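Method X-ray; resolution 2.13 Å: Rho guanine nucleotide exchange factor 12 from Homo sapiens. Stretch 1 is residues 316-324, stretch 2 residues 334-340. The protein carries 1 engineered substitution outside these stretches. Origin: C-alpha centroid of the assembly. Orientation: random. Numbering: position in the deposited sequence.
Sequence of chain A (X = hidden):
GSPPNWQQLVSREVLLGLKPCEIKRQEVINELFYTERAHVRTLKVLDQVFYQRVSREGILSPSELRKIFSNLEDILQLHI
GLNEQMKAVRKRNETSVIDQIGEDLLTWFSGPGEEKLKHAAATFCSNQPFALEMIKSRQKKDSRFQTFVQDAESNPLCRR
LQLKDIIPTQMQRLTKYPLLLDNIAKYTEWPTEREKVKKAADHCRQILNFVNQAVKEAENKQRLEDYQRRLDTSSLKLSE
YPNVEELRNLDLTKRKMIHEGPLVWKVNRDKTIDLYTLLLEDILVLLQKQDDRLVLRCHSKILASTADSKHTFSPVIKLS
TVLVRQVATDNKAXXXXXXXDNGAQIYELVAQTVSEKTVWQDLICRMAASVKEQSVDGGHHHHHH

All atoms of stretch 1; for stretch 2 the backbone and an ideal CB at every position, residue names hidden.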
# COMPACT_ATOMS: atom_id res chain seq x y z
N VAL A 316 -2.61 23.62 -18.04
CA VAL A 316 -3.11 23.61 -16.66
C VAL A 316 -4.34 24.50 -16.57
O VAL A 316 -4.25 25.71 -16.78
CB VAL A 316 -2.03 24.12 -15.66
CG1 VAL A 316 -2.66 24.66 -14.35
CG2 VAL A 316 -1.04 23.01 -15.35
N ILE A 317 -5.47 23.89 -16.23
CA ILE A 317 -6.72 24.60 -16.05
C ILE A 317 -7.08 24.68 -14.57
O ILE A 317 -7.37 23.68 -13.94
CB ILE A 317 -7.85 23.87 -16.82
CG1 ILE A 317 -7.50 23.74 -18.30
CG2 ILE A 317 -9.17 24.60 -16.63
CD1 ILE A 317 -8.08 22.48 -18.95
N LYS A 318 -7.08 25.89 -14.02
CA LYS A 318 -7.46 26.09 -12.63
C LYS A 318 -8.94 25.76 -12.42
O LYS A 318 -9.81 26.38 -13.03
CB LYS A 318 -7.15 27.52 -12.20
CG LYS A 318 -5.66 27.89 -12.35
CD LYS A 318 -5.22 28.90 -11.31
CE LYS A 318 -3.70 29.04 -11.25
NZ LYS A 318 -3.28 30.37 -10.69
N LEU A 319 -9.23 24.79 -11.56
CA LEU A 319 -10.61 24.35 -11.29
C LEU A 319 -11.48 25.44 -10.65
O LEU A 319 -12.71 25.35 -10.69
CB LEU A 319 -10.61 23.10 -10.40
CG LEU A 319 -10.03 21.82 -11.01
CD1 LEU A 319 -9.88 20.74 -9.94
CD2 LEU A 319 -10.88 21.32 -12.17
N SER A 320 -10.84 26.44 -10.06
CA SER A 320 -11.54 27.56 -9.42
C SER A 320 -12.39 28.37 -10.41
O SER A 320 -13.26 29.14 -10.00
CB SER A 320 -10.51 28.48 -8.77
OG SER A 320 -11.15 29.47 -7.99
N THR A 321 -12.12 28.21 -11.70
CA THR A 321 -12.74 28.98 -12.76
C THR A 321 -13.56 28.13 -13.72
O THR A 321 -14.11 28.65 -14.67
CB THR A 321 -11.63 29.69 -13.56
OG1 THR A 321 -10.86 28.72 -14.30
CG2 THR A 321 -10.62 30.39 -12.65
N VAL A 322 -13.63 26.82 -13.47
CA VAL A 322 -14.17 25.90 -14.47
C VAL A 322 -15.68 25.77 -14.40
O VAL A 322 -16.29 25.78 -13.32
CB VAL A 322 -13.52 24.50 -14.36
CG1 VAL A 322 -14.23 23.49 -15.25
CG2 VAL A 322 -12.08 24.58 -14.76
N LEU A 323 -16.28 25.69 -15.59
CA LEU A 323 -17.64 25.23 -15.78
C LEU A 323 -17.56 24.10 -16.79
O LEU A 323 -16.78 24.15 -17.74
CB LEU A 323 -18.53 26.36 -16.33
CG LEU A 323 -19.04 27.40 -15.32
CD1 LEU A 323 -19.82 28.49 -16.02
CD2 LEU A 323 -19.90 26.72 -14.24
N VAL A 324 -18.36 23.06 -16.58
CA VAL A 324 -18.36 21.91 -17.48
C VAL A 324 -19.76 21.71 -18.03
O VAL A 324 -20.73 22.02 -17.34
CB VAL A 324 -17.88 20.64 -16.77
CG1 VAL A 324 -17.88 19.43 -17.71
CG2 VAL A 324 -16.48 20.85 -16.21
N UNK A 334 -16.90 16.74 -23.53
CA UNK A 334 -17.27 17.77 -22.59
C UNK A 334 -16.62 19.07 -23.04
O UNK A 334 -15.61 19.06 -23.73
CB UNK A 334 -16.86 17.40 -21.16
N UNK A 335 -17.24 20.17 -22.64
CA UNK A 335 -16.63 21.47 -22.78
C UNK A 335 -16.14 21.81 -21.40
O UNK A 335 -16.93 21.95 -20.47
CB UNK A 335 -17.59 22.52 -23.34
N UNK A 336 -14.83 21.88 -21.25
CA UNK A 336 -14.27 22.43 -20.04
C UNK A 336 -14.06 23.87 -20.40
O UNK A 336 -13.52 24.17 -21.46
CB UNK A 336 -12.99 21.73 -19.58
N UNK A 337 -14.49 24.75 -19.52
CA UNK A 337 -14.56 26.15 -19.82
C UNK A 337 -13.87 26.92 -18.71
O UNK A 337 -14.40 27.00 -17.61
CB UNK A 337 -16.01 26.60 -20.00
N UNK A 338 -12.70 27.49 -19.00
CA UNK A 338 -11.97 28.27 -18.01
C UNK A 338 -12.27 29.76 -18.11
O UNK A 338 -12.22 30.34 -19.19
CB UNK A 338 -10.47 28.03 -18.17
N UNK A 339 -12.55 30.37 -16.96
CA UNK A 339 -12.93 31.78 -16.85
C UNK A 339 -11.81 32.65 -16.28
O UNK A 339 -11.39 32.46 -15.13
CB UNK A 339 -14.18 31.91 -15.97
N UNK A 340 -11.32 33.60 -17.08
CA UNK A 340 -10.44 34.65 -16.57
C UNK A 340 -11.23 35.96 -16.51
O UNK A 340 -12.41 36.00 -16.89
CB UNK A 340 -9.19 34.80 -17.44

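Stretch 2 runs antiparallel to residues 322-324 with extended backbone angles. Positions 336 and 338 lie on the face of Val322 and Val324, and 337 on the face of Leu323.

At position 334 the CB points toward stretch 1 and lies 4.1 Å from Val324 CG1. With only a methyl group on offer, an aliphatic residue is the natural choice, whether valine, isoleucine, leucine or methionine. The residue is Leu334, whose CB packs 4.2 Å from Val324 CG1.

Position 335 points sideways, and its CB has nothing of stretch 1 within 5.5 Å, so many residues would fit, β-branched and aromatic ones especially. It is Phe335, whose ring leads away; its contribution here is backbone, its O accepting a CA-H...O contact from Val324 CA at 3.3 Å.

Position 336 pairs with Val324, and its CB lies on the same face as the side chains of Val322 and Val324, 4.8 Å from Val322 CG1 and 4.9 Å from Val324 CG2. Such a setting favours a compact β-branched aliphatic, valine or isoleucine. Val336, in the t rotamer, brings CG1 to 3.8 Å from Val322 CG1 and 4.3 Å from Ile317 CG2.

Position 337 pairs with Leu323 on the other face. Two backbone bonds close the pair: Leu323 N donates to the O of 337 at 3.1 Å, and the N of 337 donates to Leu323 O at 3.0 Å. These bonds require an N-H at 337, which excludes proline, but they otherwise choose no side chain; the neighbouring Leu323 suggests valine, isoleucine, leucine or perhaps threonine. Ile337 is found, its CB 4.4 Å from Leu323 CB.

Position 338 returns to the face of 336. Its CB lies 3.9 Å from Thr321 OG1 and 4.0 Å from Ile317 CG2, a mixed setting where a short residue with a hydroxyl, serine or threonine, could use the polar atom; alanine would leave it unused. Ser338 donates from OG to Thr321 OG1 at 2.8 Å. Thr321 OG1 in turn donates to Lys318 O at 2.9 Å, so the hydroxyls form a relay ending on a carbonyl.

At position 339 the CB points sideways, 3.5 Å from Thr321 O, and the backbone N donates to that same O at 3.3 Å. With a carbonyl beside CB, many side chains fit if they lead off it, and a flexible one does so easily. Met339 does, its end leading away, while its O approaches Thr321 CB at 3.2 Å.

Position 340 has left the strand and its CB points away, leaving the choice wide; Ser340 makes no contact with stretch 1.

Stretch 2, residues 334-340: LFVISMS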
# COMPACT_ATOMS: atom_id res chain seq x y z
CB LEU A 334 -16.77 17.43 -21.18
CG LEU A 334 -17.13 16.07 -20.57
CD1 LEU A 334 -16.23 15.74 -19.40
CD2 LEU A 334 -18.59 16.05 -20.13
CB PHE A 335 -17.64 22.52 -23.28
CG PHE A 335 -18.12 22.30 -24.69
CD1 PHE A 335 -17.22 22.07 -25.72
CD2 PHE A 335 -19.47 22.34 -24.99
CE1 PHE A 335 -17.66 21.87 -27.01
CE2 PHE A 335 -19.92 22.13 -26.28
CZ PHE A 335 -19.01 21.90 -27.30
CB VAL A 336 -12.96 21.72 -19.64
CG1 VAL A 336 -12.43 22.31 -18.35
CG2 VAL A 336 -13.20 20.23 -19.48
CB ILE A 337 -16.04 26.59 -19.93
CG1 ILE A 337 -16.82 25.67 -20.89
CG2 ILE A 337 -16.13 28.03 -20.39
CD1 ILE A 337 -18.21 26.20 -21.26
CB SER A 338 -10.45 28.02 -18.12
OG SER A 338 -9.89 27.92 -16.82
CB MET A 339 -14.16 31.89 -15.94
CG MET A 339 -15.45 31.34 -16.55
SD MET A 339 -15.98 32.25 -18.04
CE MET A 339 -15.88 33.99 -17.47
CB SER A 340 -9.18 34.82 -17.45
OG SER A 340 -9.39 34.41 -18.79
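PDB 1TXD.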